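Local structure of glycerol-3-phosphate dehydrogenase [NAD(P)+] (Coxiella burnetii, 3K96) at residues I129-K134 and E145-E150; K134-A137 and R141-H144; C212-N217 and D312-L317. The protein probably catalyses the NAD(P)H-dependent reduction of dihydroxyacetone phosphate to sn-glycerol 3-phosphate, the key precursor for phospholipid synthesis. All coordinates share one frame; numbering follows the deposited sequence.

The three contacts follow the chain from the nucleotide-binding half of the subunit into its helical half. Contacts 1 and 2 share Lys134 and helix 143-151, with centres about 7 Å apart; Arg141 NH2 of contact 2 meets Glu150 OE2 of contact 1 in a salt bridge of 3.0 Å. Contact 3 lies about 9 Å from contact 2, centre to centre, and about 16 Å from contact 1. Gly135 CA packs on Ser214 CB at 3.6 Å, joining loop 134-137 to helix 206-228. Lys134, predicted to bind NADPH and glycerol 3-phosphate, packs its CD 3.8 Å from CE of Lys216, the predicted proton acceptor, so the residue shared by contacts 1 and 2 meets contact 3 at the probable active site.

Contact 1 (I129-K134 and E145-E150)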
ATOM      1  N   ILE A 129     -29.987   7.613  -6.322  1.00 27.67           N
ATOM      2  CA  ILE A 129     -29.229   7.801  -5.101  1.00 28.35           C
ATOM      3  C   ILE A 129     -27.804   7.273  -5.175  1.00 27.80           C
ATOM      4  O   ILE A 129     -27.571   6.102  -5.418  1.00 27.15           O
ATOM      5  CB  ILE A 129     -29.971   7.126  -3.915  1.00 27.98           C
ATOM      6  CG1 ILE A 129     -31.313   7.829  -3.669  1.00 29.15           C
ATOM      7  CG2 ILE A 129     -29.145   7.185  -2.594  1.00 27.61           C
ATOM      8  CD1 ILE A 129     -32.189   7.092  -2.712  1.00 31.12           C
ATOM      9  N   ALA A 130     -26.849   8.168  -4.973  1.00 28.37           N
ATOM     10  CA  ALA A 130     -25.440   7.789  -4.954  1.00 27.37           C
ATOM     11  C   ALA A 130     -24.941   8.115  -3.572  1.00 27.68           C
ATOM     12  O   ALA A 130     -25.564   8.903  -2.882  1.00 26.66           O
ATOM     13  CB  ALA A 130     -24.653   8.553  -6.012  1.00 26.13           C
ATOM     14  N   TRP A 131     -23.852   7.465  -3.133  1.00 27.10           N
ATOM     15  CA  TRP A 131     -23.264   7.782  -1.837  1.00 27.20           C
ATOM     16  C   TRP A 131     -21.729   7.680  -1.861  1.00 28.22           C
ATOM     17  O   TRP A 131     -21.132   6.934  -2.655  1.00 27.28           O
ATOM     18  CB  TRP A 131     -23.819   6.909  -0.700  1.00 26.67           C
ATOM     19  CG  TRP A 131     -23.548   5.452  -0.898  1.00 26.45           C
ATOM     20  CD1 TRP A 131     -22.446   4.754  -0.479  1.00 25.99           C
ATOM     21  CD2 TRP A 131     -24.374   4.527  -1.586  1.00 25.19           C
ATOM     22  NE1 TRP A 131     -22.542   3.440  -0.875  1.00 27.78           N
ATOM     23  CE2 TRP A 131     -23.721   3.278  -1.559  1.00 29.36           C
ATOM     24  CE3 TRP A 131     -25.609   4.629  -2.233  1.00 30.19           C
ATOM     25  CZ2 TRP A 131     -24.262   2.145  -2.148  1.00 29.61           C
ATOM     26  CZ3 TRP A 131     -26.147   3.500  -2.823  1.00 28.62           C
ATOM     27  CH2 TRP A 131     -25.471   2.273  -2.777  1.00 30.27           C
ATOM     28  N   GLY A 132     -21.128   8.484  -0.989  1.00 29.01           N
ATOM     29  CA  GLY A 132     -19.689   8.506  -0.753  1.00 29.04           C
ATOM     30  C   GLY A 132     -19.392   7.940   0.625  1.00 29.05           C
ATOM     31  O   GLY A 132     -18.212   7.795   1.002  1.00 28.54           O
ATOM     32  N   THR A 133     -20.456   7.650   1.387  1.00 28.09           N
ATOM     33  CA  THR A 133     -20.334   7.028   2.716  1.00 28.10           C
ATOM     34  C   THR A 133     -19.619   5.680   2.606  1.00 28.08           C
ATOM     35  O   THR A 133     -19.820   4.951   1.647  1.00 27.04           O
ATOM     36  CB  THR A 133     -21.735   6.759   3.309  1.00 28.48           C
ATOM     37  OG1 THR A 133     -22.474   7.988   3.370  1.00 29.74           O
ATOM     38  CG2 THR A 133     -21.660   6.106   4.695  1.00 28.24           C
ATOM     39  N   LYS A 134     -18.804   5.347   3.602  1.00 29.24           N
ATOM     40  CA  LYS A 134     -18.075   4.061   3.654  1.00 29.90           C
ATOM     41  C   LYS A 134     -18.345   3.419   5.014  1.00 29.85           C
ATOM     42  O   LYS A 134     -18.249   4.071   6.037  1.00 31.98           O
ATOM     43  CB  LYS A 134     -16.560   4.280   3.493  1.00 29.75           C
ATOM     44  CG  LYS A 134     -16.166   4.994   2.203  1.00 31.02           C
ATOM     45  CD  LYS A 134     -14.665   5.301   2.149  1.00 32.19           C
ATOM     46  CE  LYS A 134     -14.320   6.104   0.914  1.00 33.15           C
ATOM     47  NZ  LYS A 134     -12.912   6.536   0.845  1.00 33.90           N
ATOM     48  N   GLU A 145     -28.221  -2.084   0.198  1.00 27.86           N
ATOM     49  CA  GLU A 145     -29.351  -2.817   0.694  1.00 27.90           C
ATOM     50  C   GLU A 145     -30.275  -1.892   1.506  1.00 28.37           C
ATOM     51  O   GLU A 145     -31.521  -1.970   1.379  1.00 27.22           O
ATOM     52  CB  GLU A 145     -28.908  -4.062   1.481  1.00 28.20           C
ATOM     53  CG  GLU A 145     -30.067  -4.941   1.907  1.00 31.28           C
ATOM     54  CD  GLU A 145     -30.641  -4.554   3.245  1.00 32.66           C
ATOM     55  OE1 GLU A 145     -29.833  -4.407   4.190  1.00 32.53           O
ATOM     56  OE2 GLU A 145     -31.887  -4.437   3.376  1.00 31.01           O
ATOM     57  N   VAL A 146     -29.692  -1.000   2.306  1.00 27.42           N
ATOM     58  CA  VAL A 146     -30.503  -0.062   3.053  1.00 27.21           C
ATOM     59  C   VAL A 146     -31.242   0.826   2.042  1.00 28.61           C
ATOM     60  O   VAL A 146     -32.446   1.061   2.169  1.00 27.52           O
ATOM     61  CB  VAL A 146     -29.681   0.813   3.983  1.00 28.94           C
ATOM     62  CG1 VAL A 146     -30.583   1.817   4.679  1.00 27.73           C
ATOM     63  CG2 VAL A 146     -28.879  -0.066   5.013  1.00 24.83           C
ATOM     64  N   VAL A 147     -30.530   1.298   1.024  1.00 28.06           N
ATOM     65  CA  VAL A 147     -31.159   2.141   0.040  1.00 27.33           C
ATOM     66  C   VAL A 147     -32.285   1.375  -0.701  1.00 28.95           C
ATOM     67  O   VAL A 147     -33.435   1.844  -0.755  1.00 26.63           O
ATOM     68  CB  VAL A 147     -30.155   2.745  -0.968  1.00 27.53           C
ATOM     69  CG1 VAL A 147     -30.908   3.489  -2.049  1.00 26.85           C
ATOM     70  CG2 VAL A 147     -29.150   3.719  -0.280  1.00 25.44           C
ATOM     71  N   ALA A 148     -31.967   0.197  -1.233  1.00 28.21           N
ATOM     72  CA  ALA A 148     -32.941  -0.586  -1.997  1.00 28.89           C
ATOM     73  C   ALA A 148     -34.149  -1.031  -1.157  1.00 29.78           C
ATOM     74  O   ALA A 148     -35.302  -0.831  -1.561  1.00 29.78           O
ATOM     75  CB  ALA A 148     -32.269  -1.799  -2.658  1.00 27.13           C
ATOM     76  N   THR A 149     -33.891  -1.614   0.008  1.00 29.05           N
ATOM     77  CA  THR A 149     -34.963  -2.079   0.883  1.00 29.01           C
ATOM     78  C   THR A 149     -35.890  -0.966   1.374  1.00 29.56           C
ATOM     79  O   THR A 149     -37.106  -1.107   1.333  1.00 30.51           O
ATOM     80  CB  THR A 149     -34.376  -2.815   2.100  1.00 29.02           C
ATOM     81  OG1 THR A 149     -33.673  -3.956   1.627  1.00 27.95           O
ATOM     82  CG2 THR A 149     -35.471  -3.267   3.094  1.00 28.27           C
ATOM     83  N   GLU A 150     -35.325   0.150   1.813  1.00 28.90           N
ATOM     84  CA  GLU A 150     -36.127   1.225   2.363  1.00 28.67           C
ATOM     85  C   GLU A 150     -36.746   2.205   1.359  1.00 29.63           C
ATOM     86  O   GLU A 150     -37.819   2.700   1.610  1.00 28.59           O
ATOM     87  CB  GLU A 150     -35.304   2.033   3.384  1.00 27.72           C
ATOM     88  CG  GLU A 150     -34.640   1.213   4.459  1.00 26.83           C
ATOM     89  CD  GLU A 150     -35.596   0.303   5.217  1.00 30.42           C
ATOM     90  OE1 GLU A 150     -36.793   0.626   5.271  1.00 31.31           O
ATOM     91  OE2 GLU A 150     -35.136  -0.722   5.796  1.00 29.89           O
TER
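Val147 divides its two methyl groups between Ile129 and Trp131, which lie on either side of Ala130 along the strand and turn their side chains to the same side. Its CG1, anti to the backbone N (chi1 174°), lies 3.9 Å from CD1 of Ile129 and also near CG2 of that residue; the two aliphatic side chains run past each other in opposite directions. The other branch, CG2, meets the six-membered part of the indole at an oblique slant, 3.9 Å from CZ3 and 4.1 Å from CE3 of Trp131. With chi1 at 61°, CG of Trp131 sits between its own backbone N and carbonyl carbon, and the benzo end of the ring lies beside the helix. The contact belongs to the beta-alpha-beta unit of strand 128-131, helix 143-151 and strand 156-160, in the Rossmann-type nucleotide-binding half of the protein. No hydrogen bond links the two segments, and backbone bonds tie the strand to its neighbours in the sheet, among them those from Ile129 and Trp131 to Ala157. Phe112 and Ile116 of helix 109-119 pack against Val147, while Met156 touches both Val147 and Trp131, enclosing the apolar cluster within the layer between sheet and helices.

Contact 2 (K134-A137 and R141-H144); sequences KGLA and RLLH
Arg141 O accepts the shortest polar bond of this contact, from Ala137 N at 2.8 Å, with the donor in the carbonyl plane and an N-H...O angle of 168°. The return bond, from Arg141 N to Ala137 O, is 3.0 Å long, and here the donor stands 41° above the carbonyl plane. Together they make Ala137 and Arg141 a hydrogen-bonded antiparallel pair, a single bridge that closes the loop back on itself. Leu136 CD2 reaches across to CD1 of Leu142, 4.0 Å away, and also lies near Leu142 CA. On the next residue, Leu143 lays its branched end against the carbonyl oxygen of Gly135, a residue with positive phi: CG and CD1 of Leu143 are each 3.3 Å from Gly135 O, and CD2 is 3.4 Å from it. A chi1 of -58° sets Leu143 CG beside its own backbone N; with CD1 extended beyond it, CD2 comes to lie 4.0 Å from Ala137 CB. The Arg141 guanidinium leads away from the loop, where NE and NH2 form salt bridges with Glu145 and Glu150 of the following helix. Lys134 is turned from the bridge in another direction, and its NZ pairs with Asp269. Leu142 occupies the N-cap position of helix 143-151. The bridged loop runs from strand 128-131 to this helix as the strand-to-helix connection of a Rossmann-type beta-alpha-beta unit, bordering the predicted glycerol 3-phosphate site at Lys134.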
ATOM      1  N   LYS A 134     -18.804   5.347   3.602  1.00 29.24           N
ATOM      2  CA  LYS A 134     -18.075   4.061   3.654  1.00 29.90           C
ATOM      3  C   LYS A 134     -18.345   3.419   5.014  1.00 29.85           C
ATOM      4  O   LYS A 134     -18.249   4.071   6.037  1.00 31.98           O
ATOM      5  CB  LYS A 134     -16.560   4.280   3.493  1.00 29.75           C
ATOM      6  CG  LYS A 134     -16.166   4.994   2.203  1.00 31.02           C
ATOM      7  CD  LYS A 134     -14.665   5.301   2.149  1.00 32.19           C
ATOM      8  CE  LYS A 134     -14.320   6.104   0.914  1.00 33.15           C
ATOM      9  NZ  LYS A 134     -12.912   6.536   0.845  1.00 33.90           N
ATOM     10  N   GLY A 135     -18.709   2.158   5.007  1.00 29.91           N
ATOM     11  CA  GLY A 135     -19.019   1.438   6.216  1.00 30.76           C
ATOM     12  C   GLY A 135     -20.419   0.842   6.170  1.00 31.25           C
ATOM     13  O   GLY A 135     -21.286   1.302   5.430  1.00 32.90           O
ATOM     14  N   LEU A 136     -20.649  -0.168   6.985  1.00 29.79           N
ATOM     15  CA  LEU A 136     -21.952  -0.785   7.059  1.00 30.06           C
ATOM     16  C   LEU A 136     -22.897   0.094   7.874  1.00 30.03           C
ATOM     17  O   LEU A 136     -22.460   0.838   8.748  1.00 30.99           O
ATOM     18  CB  LEU A 136     -21.836  -2.156   7.706  1.00 29.08           C
ATOM     19  CG  LEU A 136     -21.007  -3.171   6.942  1.00 30.48           C
ATOM     20  CD1 LEU A 136     -20.867  -4.476   7.774  1.00 27.83           C
ATOM     21  CD2 LEU A 136     -21.650  -3.446   5.563  1.00 29.97           C
ATOM     22  N   ALA A 137     -24.185   0.029   7.583  1.00 29.00           N
ATOM     23  CA  ALA A 137     -25.163   0.809   8.337  1.00 30.09           C
ATOM     24  C   ALA A 137     -25.666   0.001   9.523  1.00 30.43           C
ATOM     25  O   ALA A 137     -25.341  -1.176   9.683  1.00 31.13           O
ATOM     26  CB  ALA A 137     -26.367   1.225   7.434  1.00 30.04           C
ATOM     27  N   ARG A 141     -25.769  -3.595   7.895  1.00 30.01           N
ATOM     28  CA  ARG A 141     -26.364  -3.612   6.564  1.00 29.59           C
ATOM     29  C   ARG A 141     -25.512  -2.926   5.507  1.00 28.76           C
ATOM     30  O   ARG A 141     -24.948  -1.868   5.742  1.00 27.73           O
ATOM     31  CB  ARG A 141     -27.758  -2.949   6.606  1.00 29.96           C
ATOM     32  CG  ARG A 141     -28.720  -3.653   7.559  1.00 30.29           C
ATOM     33  CD  ARG A 141     -30.042  -2.887   7.706  1.00 29.97           C
ATOM     34  NE  ARG A 141     -30.851  -2.883   6.487  1.00 29.65           N
ATOM     35  CZ  ARG A 141     -31.954  -2.151   6.334  1.00 29.92           C
ATOM     36  NH1 ARG A 141     -32.382  -1.367   7.320  1.00 27.85           N
ATOM     37  NH2 ARG A 141     -32.646  -2.213   5.207  1.00 30.16           N
ATOM     38  N   LEU A 142     -25.404  -3.560   4.341  1.00 28.52           N
ATOM     39  CA  LEU A 142     -24.703  -2.960   3.227  1.00 28.85           C
ATOM     40  C   LEU A 142     -25.526  -1.736   2.837  1.00 28.71           C
ATOM     41  O   LEU A 142     -26.746  -1.753   2.924  1.00 29.19           O
ATOM     42  CB  LEU A 142     -24.534  -3.932   2.055  1.00 29.99           C
ATOM     43  CG  LEU A 142     -23.331  -4.882   2.185  1.00 33.61           C
ATOM     44  CD1 LEU A 142     -23.656  -5.990   3.164  1.00 30.06           C
ATOM     45  CD2 LEU A 142     -22.954  -5.456   0.854  1.00 40.30           C
ATOM     46  N   LEU A 143     -24.848  -0.674   2.437  1.00 28.68           N
ATOM     47  CA  LEU A 143     -25.517   0.558   2.133  1.00 28.09           C
ATOM     48  C   LEU A 143     -26.487   0.432   0.990  1.00 28.96           C
ATOM     49  O   LEU A 143     -27.559   1.031   1.060  1.00 30.70           O
ATOM     50  CB  LEU A 143     -24.508   1.675   1.898  1.00 28.09           C
ATOM     51  CG  LEU A 143     -23.557   1.947   3.093  1.00 28.52           C
ATOM     52  CD1 LEU A 143     -22.432   2.876   2.717  1.00 25.66           C
ATOM     53  CD2 LEU A 143     -24.305   2.470   4.301  1.00 28.94           C
ATOM     54  N   HIS A 144     -26.160  -0.327  -0.056  1.00 29.47           N
ATOM     55  CA  HIS A 144     -27.096  -0.445  -1.193  1.00 29.31           C
ATOM     56  C   HIS A 144     -28.357  -1.186  -0.771  1.00 29.60           C
ATOM     57  O   HIS A 144     -29.443  -0.960  -1.322  1.00 29.33           O
ATOM     58  CB  HIS A 144     -26.468  -1.137  -2.398  1.00 29.66           C
ATOM     59  CG  HIS A 144     -26.364  -2.615  -2.256  1.00 31.12           C
ATOM     60  ND1 HIS A 144     -25.211  -3.245  -1.858  1.00 35.69           N
ATOM     61  CD2 HIS A 144     -27.288  -3.594  -2.426  1.00 37.12           C
ATOM     62  CE1 HIS A 144     -25.418  -4.550  -1.794  1.00 36.98           C
ATOM     63  NE2 HIS A 144     -26.673  -4.787  -2.129  1.00 36.31           N
TER

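Contact 3 (C212-N217 and D312-L317); sequences CGSVKN and DQVHAL
Val314 CG2 makes the main contact, approaching the backbone carbonyl of Ser214 to 3.4 Å from its O, with Ser214 OG 4.0 Å from the same methyl carbon. Val215 is touched only loosely: its CG2 lies 4.4 Å from Val314 CG1, marginally the nearer of the two branches. The Val314 torsion (chi1 170°) sets CG1 anti to the backbone N and CG2 beside the backbone N, anti to the carbonyl carbon. Ser214 OG is in turn hydrogen-bonded to Leu211 O, three residues earlier. Further out, Leu136 of the nucleotide-binding half also rests on Val314, Thr328 of helix 326-336 packs against this valine as well, and Leu250 of helix 233-253 meets Val215. The residue after Val215 is Lys216, predicted to be the proton acceptor; its NZ hydrogen-bonds to Thr273 OG1 and has a weak bond to Asn217 OD1. The contact therefore lies in the helical half of the subunit at its border with loop 134-137, next to Lys216 along the chain. Chemically it is a small touch of methyl on carbonyl and methyl on methyl: no hydrogen bond passes between the segments, and the one hydroxyl at the interface, Ser214 OG, is occupied by Leu211 O.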
ATOM      1  N   CYS A 212     -14.999  -3.220   0.639  1.00 29.53           N
ATOM      2  CA  CYS A 212     -13.621  -2.744   0.796  1.00 30.17           C
ATOM      3  C   CYS A 212     -13.630  -1.501   1.646  1.00 29.86           C
ATOM      4  O   CYS A 212     -12.825  -1.349   2.567  1.00 28.74           O
ATOM      5  CB  CYS A 212     -12.985  -2.424  -0.561  1.00 29.49           C
ATOM      6  SG  CYS A 212     -12.447  -3.855  -1.450  1.00 31.52           S
ATOM      7  N   GLY A 213     -14.543  -0.586   1.317  1.00 30.09           N
ATOM      8  CA  GLY A 213     -14.656   0.651   2.057  1.00 29.20           C
ATOM      9  C   GLY A 213     -15.108   0.444   3.488  1.00 29.25           C
ATOM     10  O   GLY A 213     -14.817   1.253   4.346  1.00 29.32           O
ATOM     11  N   SER A 214     -15.814  -0.636   3.771  1.00 29.37           N
ATOM     12  CA  SER A 214     -16.322  -0.815   5.127  1.00 30.56           C
ATOM     13  C   SER A 214     -15.267  -1.437   6.059  1.00 29.42           C
ATOM     14  O   SER A 214     -15.480  -1.522   7.259  1.00 29.07           O
ATOM     15  CB  SER A 214     -17.583  -1.688   5.111  1.00 30.96           C
ATOM     16  OG  SER A 214     -17.253  -3.052   4.849  1.00 36.88           O
ATOM     17  N   VAL A 215     -14.146  -1.864   5.495  1.00 29.07           N
ATOM     18  CA  VAL A 215     -13.078  -2.478   6.285  1.00 29.89           C
ATOM     19  C   VAL A 215     -11.806  -1.620   6.418  1.00 30.72           C
ATOM     20  O   VAL A 215     -11.078  -1.759   7.378  1.00 30.72           O
ATOM     21  CB  VAL A 215     -12.697  -3.817   5.676  1.00 29.54           C
ATOM     22  CG1 VAL A 215     -11.541  -4.464   6.446  1.00 30.58           C
ATOM     23  CG2 VAL A 215     -13.905  -4.747   5.678  1.00 31.45           C
ATOM     24  N   LYS A 216     -11.560  -0.700   5.486  1.00 30.90           N
ATOM     25  CA  LYS A 216     -10.299   0.034   5.500  1.00 30.05           C
ATOM     26  C   LYS A 216      -9.996   0.824   6.776  1.00 30.35           C
ATOM     27  O   LYS A 216      -8.842   0.890   7.177  1.00 28.45           O
ATOM     28  CB  LYS A 216     -10.183   0.979   4.323  1.00 31.39           C
ATOM     29  CG  LYS A 216     -11.222   2.064   4.338  1.00 31.66           C
ATOM     30  CD  LYS A 216     -10.591   3.343   4.011  1.00 35.01           C
ATOM     31  CE  LYS A 216     -11.547   4.489   4.202  1.00 35.78           C
ATOM     32  NZ  LYS A 216     -10.715   5.715   4.423  1.00 37.12           N
ATOM     33  N   ASN A 217     -11.009   1.424   7.404  1.00 29.80           N
ATOM     34  CA  ASN A 217     -10.782   2.204   8.620  1.00 30.71           C
ATOM     35  C   ASN A 217     -10.471   1.350   9.833  1.00 30.22           C
ATOM     36  O   ASN A 217      -9.845   1.814  10.766  1.00 29.91           O
ATOM     37  CB  ASN A 217     -11.959   3.096   8.934  1.00 31.86           C
ATOM     38  CG  ASN A 217     -12.064   4.270   7.992  1.00 34.97           C
ATOM     39  OD1 ASN A 217     -11.066   4.741   7.425  1.00 39.12           O
ATOM     40  ND2 ASN A 217     -13.269   4.778   7.847  1.00 38.74           N
ATOM     41  N   ASP A 312     -17.321  -2.575  14.899  1.00 28.61           N
ATOM     42  CA  ASP A 312     -18.452  -3.273  15.515  1.00 28.75           C
ATOM     43  C   ASP A 312     -19.401  -3.860  14.491  1.00 28.13           C
ATOM     44  O   ASP A 312     -19.847  -4.996  14.651  1.00 27.40           O
ATOM     45  CB  ASP A 312     -19.200  -2.328  16.462  1.00 28.87           C
ATOM     46  CG  ASP A 312     -18.360  -1.943  17.665  1.00 34.71           C
ATOM     47  OD1 ASP A 312     -17.338  -2.649  17.919  1.00 34.81           O
ATOM     48  OD2 ASP A 312     -18.715  -0.945  18.349  1.00 33.70           O
ATOM     49  N   GLN A 313     -19.683  -3.117  13.416  1.00 27.32           N
ATOM     50  CA  GLN A 313     -20.642  -3.616  12.408  1.00 27.19           C
ATOM     51  C   GLN A 313     -20.070  -4.774  11.602  1.00 26.64           C
ATOM     52  O   GLN A 313     -20.754  -5.774  11.366  1.00 26.28           O
ATOM     53  CB  GLN A 313     -21.102  -2.500  11.461  1.00 26.24           C
ATOM     54  CG  GLN A 313     -21.827  -1.356  12.140  1.00 27.49           C
ATOM     55  CD  GLN A 313     -23.102  -1.792  12.822  1.00 34.13           C
ATOM     56  OE1 GLN A 313     -23.897  -2.554  12.275  1.00 35.23           O
ATOM     57  NE2 GLN A 313     -23.308  -1.304  14.023  1.00 34.69           N
ATOM     58  N   VAL A 314     -18.808  -4.653  11.205  1.00 26.24           N
ATOM     59  CA  VAL A 314     -18.171  -5.687  10.427  1.00 26.89           C
ATOM     60  C   VAL A 314     -17.943  -6.924  11.271  1.00 27.56           C
ATOM     61  O   VAL A 314     -18.136  -8.044  10.789  1.00 27.27           O
ATOM     62  CB  VAL A 314     -16.860  -5.191   9.775  1.00 28.04           C
ATOM     63  CG1 VAL A 314     -16.087  -6.342   9.161  1.00 26.34           C
ATOM     64  CG2 VAL A 314     -17.181  -4.135   8.734  1.00 26.64           C
ATOM     65  N   HIS A 315     -17.572  -6.733  12.528  1.00 29.27           N
ATOM     66  CA  HIS A 315     -17.361  -7.877  13.437  1.00 30.89           C
ATOM     67  C   HIS A 315     -18.660  -8.677  13.537  1.00 32.14           C
ATOM     68  O   HIS A 315     -18.645  -9.897  13.422  1.00 32.46           O
ATOM     69  CB  HIS A 315     -16.921  -7.418  14.821  1.00 30.52           C
ATOM     70  CG  HIS A 315     -16.648  -8.546  15.775  1.00 31.23           C
ATOM     71  ND1 HIS A 315     -17.519  -8.901  16.784  1.00 34.12           N
ATOM     72  CD2 HIS A 315     -15.601  -9.392  15.873  1.00 33.83           C
ATOM     73  CE1 HIS A 315     -17.017  -9.918  17.462  1.00 35.14           C
ATOM     74  NE2 HIS A 315     -15.853 -10.238  16.925  1.00 33.11           N
ATOM     75  N   ALA A 316     -19.785  -7.990  13.717  1.00 32.53           N
ATOM     76  CA  ALA A 316     -21.068  -8.675  13.807  1.00 33.48           C
ATOM     77  C   ALA A 316     -21.375  -9.410  12.507  1.00 34.33           C
ATOM     78  O   ALA A 316     -21.863 -10.531  12.527  1.00 35.60           O
ATOM     79  CB  ALA A 316     -22.207  -7.688  14.164  1.00 33.18           C
ATOM     80  N   LEU A 317     -21.075  -8.787  11.371  1.00 34.75           N
ATOM     81  CA  LEU A 317     -21.340  -9.408  10.081  1.00 34.61           C
ATOM     82  C   LEU A 317     -20.441 -10.630   9.883  1.00 35.47           C
ATOM     83  O   LEU A 317     -20.899 -11.671   9.428  1.00 34.56           O
ATOM     84  CB  LEU A 317     -21.127  -8.415   8.939  1.00 33.99           C
ATOM     85  CG  LEU A 317     -21.472  -8.936   7.557  1.00 34.01           C
ATOM     86  CD1 LEU A 317     -22.994  -9.063   7.428  1.00 36.93           C
ATOM     87  CD2 LEU A 317     -20.920  -8.027   6.479  1.00 34.67           C
TER